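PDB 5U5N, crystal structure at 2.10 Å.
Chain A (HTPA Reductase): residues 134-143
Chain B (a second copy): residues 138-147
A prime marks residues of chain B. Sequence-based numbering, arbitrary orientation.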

ATOM      1  N   VAL A 134       6.715  -8.743  -2.642  1.00 33.21           N
ATOM      2  CA  VAL A 134       7.591  -7.778  -3.312  1.00 33.90           C
ATOM      3  C   VAL A 134       6.801  -6.501  -3.713  1.00 32.82           C
ATOM      4  O   VAL A 134       7.329  -5.379  -3.583  1.00 33.61           O
ATOM      5  CB  VAL A 134       8.274  -8.369  -4.564  1.00 34.97           C
ATOM      6  CG1 VAL A 134       9.001  -7.298  -5.372  1.00 36.62           C
ATOM      7  CG2 VAL A 134       9.235  -9.480  -4.168  1.00 37.26           C
ATOM      8  N   ALA A 135       5.583  -6.683  -4.230  1.00 31.55           N
ATOM      9  CA  ALA A 135       4.758  -5.540  -4.667  1.00 31.34           C
ATOM     10  C   ALA A 135       4.399  -4.603  -3.525  1.00 30.91           C
ATOM     11  O   ALA A 135       4.401  -3.360  -3.719  1.00 32.01           O
ATOM     12  CB  ALA A 135       3.479  -6.016  -5.362  1.00 31.28           C
ATOM     13  N   PHE A 136       4.055  -5.186  -2.372  1.00 30.43           N
ATOM     14  CA  PHE A 136       3.715  -4.421  -1.176  1.00 30.58           C
ATOM     15  C   PHE A 136       4.911  -3.627  -0.675  1.00 31.14           C
ATOM     16  O   PHE A 136       4.788  -2.442  -0.353  1.00 30.88           O
ATOM     17  CB  PHE A 136       3.230  -5.336  -0.045  1.00 31.47           C
ATOM     18  CG  PHE A 136       3.161  -4.657   1.282  1.00 33.30           C
ATOM     19  CD1 PHE A 136       2.238  -3.605   1.461  1.00 33.84           C
ATOM     20  CD2 PHE A 136       3.998  -5.020   2.344  1.00 34.90           C
ATOM     21  CE1 PHE A 136       2.149  -2.931   2.675  1.00 35.89           C
ATOM     22  CE2 PHE A 136       3.892  -4.357   3.575  1.00 37.27           C
ATOM     23  CZ  PHE A 136       2.972  -3.299   3.733  1.00 37.52           C
ATOM     24  N   VAL A 137       6.063  -4.297  -0.614  1.00 31.69           N
ATOM     25  CA  VAL A 137       7.306  -3.671  -0.186  1.00 33.28           C
ATOM     26  C   VAL A 137       7.605  -2.472  -1.066  1.00 33.15           C
ATOM     27  O   VAL A 137       7.948  -1.391  -0.556  1.00 34.01           O
ATOM     28  CB  VAL A 137       8.491  -4.669  -0.185  1.00 35.20           C
ATOM     29  CG1 VAL A 137       9.844  -3.960  -0.079  1.00 37.75           C
ATOM     30  CG2 VAL A 137       8.330  -5.625   0.976  1.00 36.59           C
ATOM     31  N   ALA A 138       7.443  -2.643  -2.365  1.00 32.63           N
ATOM     32  CA  ALA A 138       7.920  -1.640  -3.292  1.00 33.95           C
ATOM     33  C   ALA A 138       6.959  -0.460  -3.391  1.00 33.34           C
ATOM     34  O   ALA A 138       7.386   0.680  -3.728  1.00 34.22           O
ATOM     35  CB  ALA A 138       8.159  -2.238  -4.653  1.00 34.99           C
ATOM     36  N   ALA A 139       5.685  -0.744  -3.092  1.00 32.49           N
ATOM     37  CA  ALA A 139       4.656   0.288  -3.011  1.00 32.87           C
ATOM     38  C   ALA A 139       4.961   1.181  -1.843  1.00 33.58           C
ATOM     39  O   ALA A 139       5.053   2.405  -2.022  1.00 35.12           O
ATOM     40  CB  ALA A 139       3.281  -0.334  -2.822  1.00 32.54           C
ATOM     41  N   MET A 140       5.108   0.565  -0.658  1.00 33.62           N
ATOM     42  CA  MET A 140       5.405   1.301   0.555  1.00 34.76           C
ATOM     43  C   MET A 140       6.587   2.218   0.353  1.00 35.84           C
ATOM     44  O   MET A 140       6.541   3.326   0.832  1.00 36.53           O
ATOM     45  CB  MET A 140       5.694   0.389   1.740  1.00 35.73           C
ATOM     46  CG  MET A 140       4.540  -0.353   2.314  1.00 36.07           C
ATOM     47  SD  MET A 140       3.177   0.656   2.869  1.00 38.10           S
ATOM     48  CE  MET A 140       3.983   1.686   4.093  1.00 40.14           C
ATOM     49  N   GLU A 141       7.618   1.780  -0.367  1.00 36.30           N
ATOM     50  CA  GLU A 141       8.781   2.624  -0.589  1.00 38.52           C
ATOM     51  C   GLU A 141       8.547   3.806  -1.532  1.00 38.35           C
ATOM     52  O   GLU A 141       9.126   4.923  -1.356  1.00 39.39           O
ATOM     53  CB  GLU A 141       9.951   1.774  -1.113  1.00 41.19           C
ATOM     54  CG  GLU A 141      11.300   2.514  -1.145  1.00 45.24           C
ATOM     55  CD  GLU A 141      11.991   2.371  -2.497  1.00 48.54           C
ATOM     56  OE1 GLU A 141      11.284   2.693  -3.511  1.00 49.22           O
ATOM     57  OE2 GLU A 141      13.200   1.951  -2.562  1.00 51.43           O
ATOM     58  N   ILE A 142       7.750   3.552  -2.561  1.00 37.17           N
ATOM     59  CA  ILE A 142       7.384   4.627  -3.473  1.00 38.43           C
ATOM     60  C   ILE A 142       6.570   5.665  -2.689  1.00 38.13           C
ATOM     61  O   ILE A 142       6.897   6.871  -2.703  1.00 39.90           O
ATOM     62  CB  ILE A 142       6.597   4.118  -4.678  1.00 38.49           C
ATOM     63  CG1 ILE A 142       7.537   3.358  -5.614  1.00 39.65           C
ATOM     64  CG2 ILE A 142       5.982   5.281  -5.435  1.00 40.51           C
ATOM     65  CD1 ILE A 142       6.795   2.424  -6.543  1.00 39.54           C
ATOM     66  N   MET A 143       5.545   5.175  -2.001  1.00 36.82           N
ATOM     67  CA  MET A 143       4.700   6.013  -1.137  1.00 37.45           C
ATOM     68  C   MET A 143       5.557   6.852  -0.172  1.00 37.74           C
ATOM     69  O   MET A 143       5.373   8.049  -0.047  1.00 38.78           O
ATOM     70  CB  MET A 143       3.720   5.124  -0.353  1.00 37.06           C
ATOM     71  CG  MET A 143       2.604   5.894   0.305  1.00 39.06           C
ATOM     72  SD  MET A 143       2.992   6.405   1.987  1.00 40.61           S
ATOM     73  CE  MET A 143       2.478   4.869   2.796  1.00 40.54           C
TER
ATOM     74  N   ALA B 138      -3.223   6.317  -1.727  1.00 33.57           N
ATOM     75  CA  ALA B 138      -2.441   6.622  -2.902  1.00 35.70           C
ATOM     76  C   ALA B 138      -1.312   5.581  -3.099  1.00 37.36           C
ATOM     77  O   ALA B 138      -0.822   5.427  -4.184  1.00 38.88           O
ATOM     78  CB  ALA B 138      -1.910   8.046  -2.827  1.00 37.59           C
ATOM     79  N   ALA B 139      -0.927   4.900  -2.026  1.00 37.58           N
ATOM     80  CA  ALA B 139      -0.033   3.742  -2.073  1.00 39.86           C
ATOM     81  C   ALA B 139      -0.699   2.617  -2.840  1.00 39.03           C
ATOM     82  O   ALA B 139      -0.143   2.109  -3.792  1.00 40.11           O
ATOM     83  CB  ALA B 139       0.320   3.247  -0.673  1.00 41.15           C
ATOM     84  N   MET B 140      -1.892   2.245  -2.415  1.00 37.20           N
ATOM     85  CA  MET B 140      -2.661   1.189  -3.094  1.00 37.15           C
ATOM     86  C   MET B 140      -2.780   1.504  -4.585  1.00 37.08           C
ATOM     87  O   MET B 140      -2.645   0.632  -5.440  1.00 37.74           O
ATOM     88  CB  MET B 140      -4.041   0.987  -2.493  1.00 36.43           C
ATOM     89  CG  MET B 140      -4.047   0.515  -1.025  1.00 37.71           C
ATOM     90  SD  MET B 140      -3.184  -1.068  -0.795  1.00 41.31           S
ATOM     91  CE  MET B 140      -4.161  -2.128  -1.856  1.00 41.96           C
ATOM     92  N   GLU B 141      -3.019   2.756  -4.921  1.00 36.57           N
ATOM     93  CA  GLU B 141      -3.119   3.158  -6.323  1.00 37.79           C
ATOM     94  C   GLU B 141      -1.748   3.200  -7.042  1.00 39.67           C
ATOM     95  O   GLU B 141      -1.680   2.972  -8.246  1.00 40.58           O
ATOM     96  CB  GLU B 141      -3.802   4.523  -6.422  1.00 38.18           C
ATOM     97  CG  GLU B 141      -4.010   5.127  -7.796  1.00 40.81           C
ATOM     98  CD  GLU B 141      -4.592   4.166  -8.816  1.00 42.11           C
ATOM     99  OE1 GLU B 141      -5.425   3.281  -8.496  1.00 41.68           O
ATOM    100  OE2 GLU B 141      -4.210   4.293  -9.982  1.00 44.88           O
ATOM    101  N   ILE B 142      -0.684   3.557  -6.338  1.00 40.63           N
ATOM    102  CA  ILE B 142       0.660   3.456  -6.919  1.00 43.95           C
ATOM    103  C   ILE B 142       0.953   1.997  -7.235  1.00 44.49           C
ATOM    104  O   ILE B 142       1.351   1.685  -8.343  1.00 46.46           O
ATOM    105  CB  ILE B 142       1.728   4.038  -5.975  1.00 46.13           C
ATOM    106  CG1 ILE B 142       1.713   5.551  -6.117  1.00 47.43           C
ATOM    107  CG2 ILE B 142       3.137   3.509  -6.263  1.00 50.54           C
ATOM    108  CD1 ILE B 142       2.323   6.265  -4.933  1.00 48.90           C
ATOM    109  N   MET B 143       0.740   1.120  -6.256  1.00 43.45           N
ATOM    110  CA  MET B 143       0.867  -0.322  -6.434  1.00 44.52           C
ATOM    111  C   MET B 143       0.066  -0.781  -7.661  1.00 43.49           C
ATOM    112  O   MET B 143       0.600  -1.475  -8.532  1.00 45.14           O
ATOM    113  CB  MET B 143       0.419  -1.060  -5.163  1.00 44.15           C
ATOM    114  CG  MET B 143       0.824  -2.531  -5.149  1.00 47.07           C
ATOM    115  SD  MET B 143       0.821  -3.307  -3.489  1.00 49.55           S
ATOM    116  CE  MET B 143      -0.919  -3.447  -3.153  1.00 47.02           C
ATOM    117  N   ALA B 144      -1.182  -0.339  -7.739  1.00 34.77           N
ATOM    118  CA  ALA B 144      -2.069  -0.659  -8.846  1.00 34.57           C
ATOM    119  C   ALA B 144      -1.549  -0.198 -10.214  1.00 36.07           C
ATOM    120  O   ALA B 144      -1.687  -0.908 -11.166  1.00 36.43           O
ATOM    121  CB  ALA B 144      -3.491  -0.131  -8.557  1.00 35.08           C
ATOM    122  N   LYS B 145      -0.950   0.966 -10.306  1.00 37.94           N
ATOM    123  CA  LYS B 145      -0.404   1.487 -11.576  1.00 39.95           C
ATOM    124  C   LYS B 145       0.906   0.788 -11.985  1.00 39.71           C
ATOM    125  O   LYS B 145       1.080   0.424 -13.151  1.00 40.09           O
ATOM    126  CB  LYS B 145      -0.167   3.002 -11.506  1.00 42.73           C
ATOM    127  N   GLN B 146       1.809   0.621 -11.024  1.00 39.28           N
ATOM    128  CA  GLN B 146       3.118   0.020 -11.300  1.00 39.70           C
ATOM    129  C   GLN B 146       2.955  -1.476 -11.605  1.00 37.57           C
ATOM    130  O   GLN B 146       3.654  -1.988 -12.438  1.00 38.12           O
ATOM    131  CB  GLN B 146       4.094   0.166 -10.118  1.00 40.39           C
ATOM    132  CG  GLN B 146       4.672   1.528  -9.786  1.00 43.21           C
ATOM    133  CD  GLN B 146       5.184   2.245 -10.993  1.00 45.62           C
ATOM    134  OE1 GLN B 146       4.783   3.378 -11.263  1.00 47.79           O
ATOM    135  NE2 GLN B 146       6.048   1.587 -11.755  1.00 45.91           N
ATOM    136  N   PHE B 147       2.068  -2.161 -10.901  1.00 35.74           N
ATOM    137  CA  PHE B 147       2.019  -3.634 -10.859  1.00 34.47           C
ATOM    138  C   PHE B 147       0.623  -4.168 -11.195  1.00 33.70           C
ATOM    139  O   PHE B 147       0.035  -4.888 -10.395  1.00 32.55           O
ATOM    140  CB  PHE B 147       2.460  -4.158  -9.462  1.00 33.73           C
ATOM    141  CG  PHE B 147       3.740  -3.539  -8.927  1.00 35.14           C
ATOM    142  CD1 PHE B 147       4.871  -3.447  -9.729  1.00 36.52           C
ATOM    143  CD2 PHE B 147       3.813  -3.050  -7.618  1.00 35.44           C
ATOM    144  CE1 PHE B 147       6.050  -2.862  -9.239  1.00 38.49           C
ATOM    145  CE2 PHE B 147       4.983  -2.461  -7.139  1.00 37.35           C
ATOM    146  CZ  PHE B 147       6.104  -2.367  -7.948  1.00 38.88           C
TER

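At the centre of this contact two copies of the same helix cross with their axes 8.8 Å apart at closest approach and their N-to-C directions 121° apart. Alanine suits such a crossing because a lone methyl lets the backbones come near: the CA atoms of Ala139 and Met143′ lie 5.1 Å apart, those of Met143 and Ala139′ 5.3 Å. Each alanine methyl packs on a methionine of the other chain, Ala139 CB lying 3.8 Å from Met143′ CB and Ala139′ CB 3.6 Å from Met143 CG. The exchange is not exactly symmetric. Met143′ has chi2 near t and Met143 has it between wells, a latitude that methionine's unbranched chain allows. Met143′ SD thereby reaches 3.6 Å from Ala135 O, a carbonyl already engaged by Ala139 N within its own helix.

Beside this centre the two copies of Ile142 meet, CG2 of Ile142 to CG2 of Ile142′ at 3.5 Å, their beta-branched side chains offering methyls close to the backbone. Phe147′, just past its helix, spreads a broad apolar ring beside small residues: its CD2 is 3.7 Å from Ala135 CB and its CZ 3.9 Å from Ala138 CB.

At the polar edge, Gln146′ contributes its aliphatic part, CG lying 4.0 Å from Ile142 CD1. No hydrogen bond joins the two stretches; the contact rests on apolar packing.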